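Local coordinates for DUF357 domain-containing protein (Archaeoglobus fulgidus DSM 4304, PDB 2OO2) that is of unknown function but belongs to the DUF357 family and forms a small helical fold that pairs as a two-fold dimer in the crystal, at the interface of chains A and B. Residues are numbered along the deposited sequence; one frame, centred on the assembly and turned at random. Chains: chain A/B, Hypothetical protein AF_1782.

Contact 1: the interface of chains A and B. Residues chain A 31, 60, 63-64, 67; chain B 63, 67, 70.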
ATOM      1  N   PHE A  31       0.472  13.717  -6.587  1.00 43.17           N
ATOM      2  CA  PHE A  31      -0.429  12.699  -6.024  1.00 41.52           C
ATOM      3  C   PHE A  31      -1.200  12.024  -7.122  1.00 40.47           C
ATOM      4  O   PHE A  31      -1.179  10.793  -7.232  1.00 40.37           O
ATOM      5  CB  PHE A  31      -1.391  13.295  -5.013  1.00 41.47           C
ATOM      6  CG  PHE A  31      -0.843  13.332  -3.624  1.00 42.17           C
ATOM      7  CD1 PHE A  31      -1.247  12.392  -2.688  1.00 41.34           C
ATOM      8  CD2 PHE A  31       0.072  14.331  -3.245  1.00 44.69           C
ATOM      9  CE1 PHE A  31      -0.759  12.397  -1.410  1.00 43.16           C
ATOM     10  CE2 PHE A  31       0.589  14.357  -1.940  1.00 45.40           C
ATOM     11  CZ  PHE A  31       0.153  13.369  -1.012  1.00 44.72           C
ATOM     12  N   TRP A  60      -0.554   0.393  -3.343  1.00 25.29           N
ATOM     13  CA  TRP A  60       0.122   1.768  -3.401  1.00 27.50           C
ATOM     14  C   TRP A  60      -0.806   2.761  -4.047  1.00 29.78           C
ATOM     15  O   TRP A  60      -0.848   3.974  -3.557  1.00 29.40           O
ATOM     16  CB  TRP A  60       1.471   1.732  -4.158  1.00 26.41           C
ATOM     17  CG  TRP A  60       2.621   1.327  -3.248  1.00 29.33           C
ATOM     18  CD1 TRP A  60       3.164   0.052  -3.102  1.00 21.62           C
ATOM     19  CD2 TRP A  60       3.299   2.143  -2.306  1.00 26.70           C
ATOM     20  NE1 TRP A  60       4.197   0.039  -2.246  1.00 23.97           N
ATOM     21  CE2 TRP A  60       4.293   1.330  -1.688  1.00 28.71           C
ATOM     22  CE3 TRP A  60       3.164   3.505  -1.917  1.00 34.16           C
ATOM     23  CZ2 TRP A  60       5.112   1.776  -0.684  1.00 29.60           C
ATOM     24  CZ3 TRP A  60       4.036   3.974  -0.956  1.00 26.16           C
ATOM     25  CH2 TRP A  60       5.000   3.140  -0.333  1.00 30.36           C
ATOM     26  N   ALA A  63      -3.296   3.869  -1.490  1.00 30.47           N
ATOM     27  CA  ALA A  63      -2.736   4.586  -0.354  1.00 28.92           C
ATOM     28  C   ALA A  63      -2.503   6.051  -0.766  1.00 31.01           C
ATOM     29  O   ALA A  63      -2.767   6.927   0.044  1.00 32.96           O
ATOM     30  CB  ALA A  63      -1.424   3.999   0.146  1.00 28.07           C
ATOM     31  N   TRP A  64      -1.976   6.306  -1.959  1.00 31.31           N
ATOM     32  CA  TRP A  64      -1.710   7.719  -2.427  1.00 31.66           C
ATOM     33  C   TRP A  64      -3.046   8.445  -2.493  1.00 33.43           C
ATOM     34  O   TRP A  64      -3.128   9.670  -2.131  1.00 33.33           O
ATOM     35  CB  TRP A  64      -1.031   7.780  -3.802  1.00 31.68           C
ATOM     36  CG  TRP A  64       0.475   7.588  -3.696  1.00 33.97           C
ATOM     37  CD1 TRP A  64       1.156   6.408  -3.848  1.00 33.72           C
ATOM     38  CD2 TRP A  64       1.433   8.573  -3.324  1.00 36.85           C
ATOM     39  NE1 TRP A  64       2.513   6.616  -3.612  1.00 40.28           N
ATOM     40  CE2 TRP A  64       2.700   7.941  -3.284  1.00 37.90           C
ATOM     41  CE3 TRP A  64       1.345   9.952  -3.024  1.00 37.21           C
ATOM     42  CZ2 TRP A  64       3.877   8.638  -2.950  1.00 37.77           C
ATOM     43  CZ3 TRP A  64       2.530  10.647  -2.721  1.00 35.99           C
ATOM     44  CH2 TRP A  64       3.759   9.996  -2.672  1.00 34.75           C
ATOM     45  N   ILE A  67      -4.622   8.621   1.417  1.00 36.84           N
ATOM     46  CA  ILE A  67      -3.797   9.518   2.228  1.00 38.89           C
ATOM     47  C   ILE A  67      -3.820  10.951   1.660  1.00 39.39           C
ATOM     48  O   ILE A  67      -3.804  11.921   2.443  1.00 42.22           O
ATOM     49  CB  ILE A  67      -2.349   8.973   2.481  1.00 39.32           C
ATOM     50  CG1 ILE A  67      -2.405   7.608   3.198  1.00 37.78           C
ATOM     51  CG2 ILE A  67      -1.541   9.981   3.296  1.00 39.34           C
ATOM     52  CD1 ILE A  67      -1.079   6.765   3.140  1.00 39.56           C
TER
ATOM     53  N   ALA B  63       3.345   2.802   3.002  1.00 30.47           N
ATOM     54  CA  ALA B  63       2.799   3.946   2.288  1.00 28.92           C
ATOM     55  C   ALA B  63       2.586   5.093   3.292  1.00 31.01           C
ATOM     56  O   ALA B  63       2.864   6.230   2.938  1.00 32.96           O
ATOM     57  CB  ALA B  63       1.480   3.651   1.588  1.00 28.07           C
ATOM     58  N   ILE B  67       4.747   8.324   2.424  1.00 36.84           N
ATOM     59  CA  ILE B  67       3.937   9.494   2.082  1.00 38.89           C
ATOM     60  C   ILE B  67       3.978  10.542   3.212  1.00 39.39           C
ATOM     61  O   ILE B  67       3.979  11.755   2.924  1.00 42.22           O
ATOM     62  CB  ILE B  67       2.483   9.132   1.623  1.00 39.32           C
ATOM     63  CG1 ILE B  67       2.522   8.209   0.388  1.00 37.78           C
ATOM     64  CG2 ILE B  67       1.692  10.404   1.325  1.00 39.34           C
ATOM     65  CD1 ILE B  67       1.184   7.442   0.080  1.00 39.56           C
ATOM     66  N   GLU B  70       7.205  12.227   2.565  1.00 42.85           N
ATOM     67  CA  GLU B  70       7.066  13.097   1.391  1.00 45.81           C
ATOM     68  C   GLU B  70       6.353  14.420   1.705  1.00 45.46           C
ATOM     69  O   GLU B  70       6.775  15.468   1.245  1.00 46.11           O
ATOM     70  CB  GLU B  70       6.366  12.381   0.230  1.00 46.28           C
ATOM     71  CG  GLU B  70       6.546  13.085  -1.141  1.00 51.92           C
ATOM     72  CD  GLU B  70       8.005  13.135  -1.570  1.00 58.64           C
ATOM     73  OE1 GLU B  70       8.676  12.084  -1.527  1.00 61.07           O
ATOM     74  OE2 GLU B  70       8.492  14.233  -1.939  1.00 62.96           O
TER
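B:Ile67 carries this contact by laying its longer branch, CG1 and CD1, across the indole of A:Trp64. The patch is a worked example of helices joined by fit, in which methyl groups are set on aromatic faces. CG1 of B:Ile67 sits over the six-membered ring of A:Trp64, 3.6 Å from the centroid, and CD1 covers the five-membered ring at 3.7 Å from its centroid, so the two carbons span both halves of the indole in CH-pi contact. The torsions explain this reach: CG1 stands opposite the carbonyl carbon (chi1 -59°) and CD1 continues outward nearly extended (chi2 163°). The shorter branch, CG2, is directed toward the two-fold axis and meets its own counterpart, A:Ile67 CG2, tip to tip at 3.8 Å. That same methyl grazes the ring of A:Phe31, at CZ.

Besides this light contact of its own, A:Phe31 supports the indole from within its chain. CE3 of A:Trp64 lies 3.5 Å above the phenyl plane of A:Phe31, toward the rim, while CD1 of A:Phe31 comes to the indole edge. One aromatic face thus backs the edge of another, which probably restricts rotation of A:Trp64 and steadies the surface offered to B:Ile67.

Nearer the middle of the interface the small side chains let the backbones approach. A:Ala63 CB lies 3.3 Å from B:Ala63 CB, a close methyl-to-methyl approach that leaves little room for anything larger. The outer rim of A:Trp60 brings CZ3 to 3.5 Å from CA of B:Ala63. At the other end, the aliphatic part of B:Glu70 borders A:Trp64. The patch occupies the C-terminal half of helix 51-70 in both chains, with A:Phe31 contributed by helix 29-47 behind it.

Contact 2: the interface of chains A and B. Residues chain A 52-53, 55-56, 60; chain B 7, 10, 55, 59.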
ATOM      1  N   VAL A  52       1.859 -10.775  -7.378  1.00 28.59           N
ATOM      2  CA  VAL A  52       2.331 -10.089  -6.157  1.00 29.97           C
ATOM      3  C   VAL A  52       2.575  -8.612  -6.528  1.00 29.92           C
ATOM      4  O   VAL A  52       2.127  -7.675  -5.776  1.00 30.53           O
ATOM      5  CB  VAL A  52       3.649 -10.640  -5.637  1.00 30.90           C
ATOM      6  CG1 VAL A  52       4.032 -10.012  -4.376  1.00 28.20           C
ATOM      7  CG2 VAL A  52       3.488 -12.160  -5.293  1.00 27.33           C
ATOM      8  N   ARG A  53       3.284  -8.385  -7.645  1.00 28.94           N
ATOM      9  CA  ARG A  53       3.575  -6.925  -8.010  1.00 29.63           C
ATOM     10  C   ARG A  53       2.265  -6.297  -8.437  1.00 29.59           C
ATOM     11  O   ARG A  53       1.999  -5.085  -8.136  1.00 27.96           O
ATOM     12  CB  ARG A  53       4.632  -6.763  -9.098  1.00 28.95           C
ATOM     13  CG  ARG A  53       6.020  -7.323  -8.809  1.00 35.39           C
ATOM     14  CD  ARG A  53       6.834  -6.545  -7.790  1.00 47.28           C
ATOM     15  NE  ARG A  53       6.677  -7.113  -6.436  1.00 54.60           N
ATOM     16  CZ  ARG A  53       7.503  -6.913  -5.412  1.00 55.46           C
ATOM     17  NH1 ARG A  53       7.231  -7.476  -4.245  1.00 57.34           N
ATOM     18  NH2 ARG A  53       8.591  -6.152  -5.550  1.00 60.43           N
ATOM     19  N   PHE A  55      -0.776  -6.835  -7.217  1.00 27.39           N
ATOM     20  CA  PHE A  55      -1.466  -6.452  -5.998  1.00 28.10           C
ATOM     21  C   PHE A  55      -0.737  -5.321  -5.265  1.00 26.11           C
ATOM     22  O   PHE A  55      -1.378  -4.294  -4.807  1.00 28.65           O
ATOM     23  CB  PHE A  55      -1.633  -7.619  -5.076  1.00 26.66           C
ATOM     24  CG  PHE A  55      -2.415  -7.352  -3.826  1.00 24.37           C
ATOM     25  CD1 PHE A  55      -3.771  -7.045  -3.839  1.00 26.90           C
ATOM     26  CD2 PHE A  55      -1.729  -7.492  -2.584  1.00 22.45           C
ATOM     27  CE1 PHE A  55      -4.464  -6.890  -2.637  1.00 21.04           C
ATOM     28  CE2 PHE A  55      -2.474  -7.410  -1.341  1.00 21.93           C
ATOM     29  CZ  PHE A  55      -3.834  -7.076  -1.413  1.00 21.03           C
ATOM     30  N   GLU A  56       0.587  -5.435  -5.171  1.00 24.38           N
ATOM     31  CA  GLU A  56       1.416  -4.449  -4.505  1.00 26.60           C
ATOM     32  C   GLU A  56       1.110  -3.078  -5.133  1.00 22.52           C
ATOM     33  O   GLU A  56       0.939  -2.031  -4.382  1.00 26.62           O
ATOM     34  CB  GLU A  56       2.861  -4.816  -4.748  1.00 26.42           C
ATOM     35  CG  GLU A  56       3.855  -3.992  -3.898  1.00 26.74           C
ATOM     36  CD  GLU A  56       5.319  -4.243  -4.226  1.00 29.93           C
ATOM     37  OE1 GLU A  56       5.706  -4.534  -5.358  1.00 37.89           O
ATOM     38  OE2 GLU A  56       6.109  -4.130  -3.316  1.00 35.24           O
ATOM     39  N   TRP A  60      -0.554   0.393  -3.343  1.00 25.29           N
ATOM     40  CA  TRP A  60       0.122   1.768  -3.401  1.00 27.50           C
ATOM     41  C   TRP A  60      -0.806   2.761  -4.047  1.00 29.78           C
ATOM     42  O   TRP A  60      -0.848   3.974  -3.557  1.00 29.40           O
ATOM     43  CB  TRP A  60       1.471   1.732  -4.158  1.00 26.41           C
ATOM     44  CG  TRP A  60       2.621   1.327  -3.248  1.00 29.33           C
ATOM     45  CD1 TRP A  60       3.164   0.052  -3.102  1.00 21.62           C
ATOM     46  CD2 TRP A  60       3.299   2.143  -2.306  1.00 26.70           C
ATOM     47  NE1 TRP A  60       4.197   0.039  -2.246  1.00 23.97           N
ATOM     48  CE2 TRP A  60       4.293   1.330  -1.688  1.00 28.71           C
ATOM     49  CE3 TRP A  60       3.164   3.505  -1.917  1.00 34.16           C
ATOM     50  CZ2 TRP A  60       5.112   1.776  -0.684  1.00 29.60           C
ATOM     51  CZ3 TRP A  60       4.036   3.974  -0.956  1.00 26.16           C
ATOM     52  CH2 TRP A  60       5.000   3.140  -0.333  1.00 30.36           C
TER
ATOM     53  N   LEU B   7       5.190 -14.513  -1.609  1.00 39.31           N
ATOM     54  CA  LEU B   7       4.520 -13.614  -0.608  1.00 38.50           C
ATOM     55  C   LEU B   7       5.130 -13.621   0.794  1.00 38.40           C
ATOM     56  O   LEU B   7       5.205 -12.604   1.448  1.00 35.36           O
ATOM     57  CB  LEU B   7       3.011 -13.899  -0.468  1.00 39.33           C
ATOM     58  CG  LEU B   7       1.973 -13.407  -1.447  1.00 38.00           C
ATOM     59  CD1 LEU B   7       0.663 -14.007  -1.079  1.00 38.69           C
ATOM     60  CD2 LEU B   7       1.880 -11.872  -1.391  1.00 39.31           C
ATOM     61  N   GLU B  10       8.636 -11.733   0.616  1.00 33.13           N
ATOM     62  CA  GLU B  10       8.480 -10.241   0.445  1.00 32.83           C
ATOM     63  C   GLU B  10       7.896  -9.593   1.695  1.00 32.04           C
ATOM     64  O   GLU B  10       8.206  -8.416   2.032  1.00 34.02           O
ATOM     65  CB  GLU B  10       7.566  -9.925  -0.745  1.00 33.09           C
ATOM     66  CG  GLU B  10       8.173 -10.047  -2.145  1.00 37.99           C
ATOM     67  CD  GLU B  10       9.281  -9.017  -2.387  1.00 46.15           C
ATOM     68  OE1 GLU B  10       9.001  -7.765  -2.470  1.00 46.29           O
ATOM     69  OE2 GLU B  10      10.440  -9.476  -2.465  1.00 47.18           O
ATOM     70  N   PHE B  55       0.657  -9.289   3.562  1.00 27.39           N
ATOM     71  CA  PHE B  55       1.356  -8.427   2.625  1.00 28.10           C
ATOM     72  C   PHE B  55       0.645  -7.081   2.454  1.00 26.11           C
ATOM     73  O   PHE B  55       1.302  -5.966   2.481  1.00 28.65           O
ATOM     74  CB  PHE B  55       1.509  -9.086   1.290  1.00 26.66           C
ATOM     75  CG  PHE B  55       2.300  -8.317   0.274  1.00 24.37           C
ATOM     76  CD1 PHE B  55       3.659  -8.064   0.414  1.00 26.90           C
ATOM     77  CD2 PHE B  55       1.615  -7.898  -0.905  1.00 22.45           C
ATOM     78  CE1 PHE B  55       4.359  -7.416  -0.605  1.00 21.04           C
ATOM     79  CE2 PHE B  55       2.365  -7.298  -1.993  1.00 21.93           C
ATOM     80  CZ  PHE B  55       3.730  -7.047  -1.788  1.00 21.03           C
ATOM     81  N   VAL B  59       2.386  -3.141   3.089  1.00 26.96           N
ATOM     82  CA  VAL B  59       2.440  -2.144   2.008  1.00 25.27           C
ATOM     83  C   VAL B  59       1.741  -0.925   2.595  1.00 26.80           C
ATOM     84  O   VAL B  59       2.321   0.185   2.439  1.00 26.85           O
ATOM     85  CB  VAL B  59       1.690  -2.545   0.824  1.00 27.14           C
ATOM     86  CG1 VAL B  59       1.770  -1.554  -0.235  1.00 26.50           C
ATOM     87  CG2 VAL B  59       2.442  -3.831   0.208  1.00 17.48           C
TER
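A parallel helix-to-helix interface, mainly apolar with charged flanks, joins the two copies of this DUF357-family protein and would hold helix 51-70 of each chain beside its mate if the crystal dimer is the biological one. At the two-fold axis the rings of A:Phe55 and B:Phe55 run antiparallel to one another, side by side, with their CD2 atoms 3.8 Å apart. Each ring is sent across because CG stands opposite the backbone N (chi1 -176°). To one side of the axis, CZ of B:Phe55 lies 3.7 Å from CG of A:Glu56 and 3.9 Å from CG1 of A:Val52. Over B:Phe55 itself rests CG2 of B:Val59, whose other methyl, CG1, covers the five-membered ring of A:Trp60, 3.8 Å from the centroid.

On the flank, A:Arg53 NH1 donates to the carboxylate OE1 of B:Glu10 at 2.5 Å, a salt bridge fairly straight at the hydrogen (154°). OE1 lies near the guanidinium edge but is approached from above its own carboxylate plane, 49° out of it. From its own chain A:Glu56 lies over the guanidinium face, with OE1 3.0 Å from A:Arg53 NE, so the arginine probably screens two like charges. A glutamine in place of B:Glu10 would probably leave A:Arg53 NH1 without its charged mate across the interface.

The C-alpha centres of contact 1 and contact 2 are about 15 Å apart, and both are strung along helix 51-70, which supplies residues from each chain at each contact. A:Trp60 is the residue common to both: its six-membered ring serves contact 1 and its pyrrole side contact 2. Flanking helices differ, helix 29-47 of chain A backing contact 1 and helix 3-21 of chain B joining contact 2. Two-fold symmetry repeats each contact with the chains exchanged, giving a continuous seam along the paired helices, apolar at its core with a charged pair on each flank, consistent with a dimer, although the structure alone does not establish one in solution.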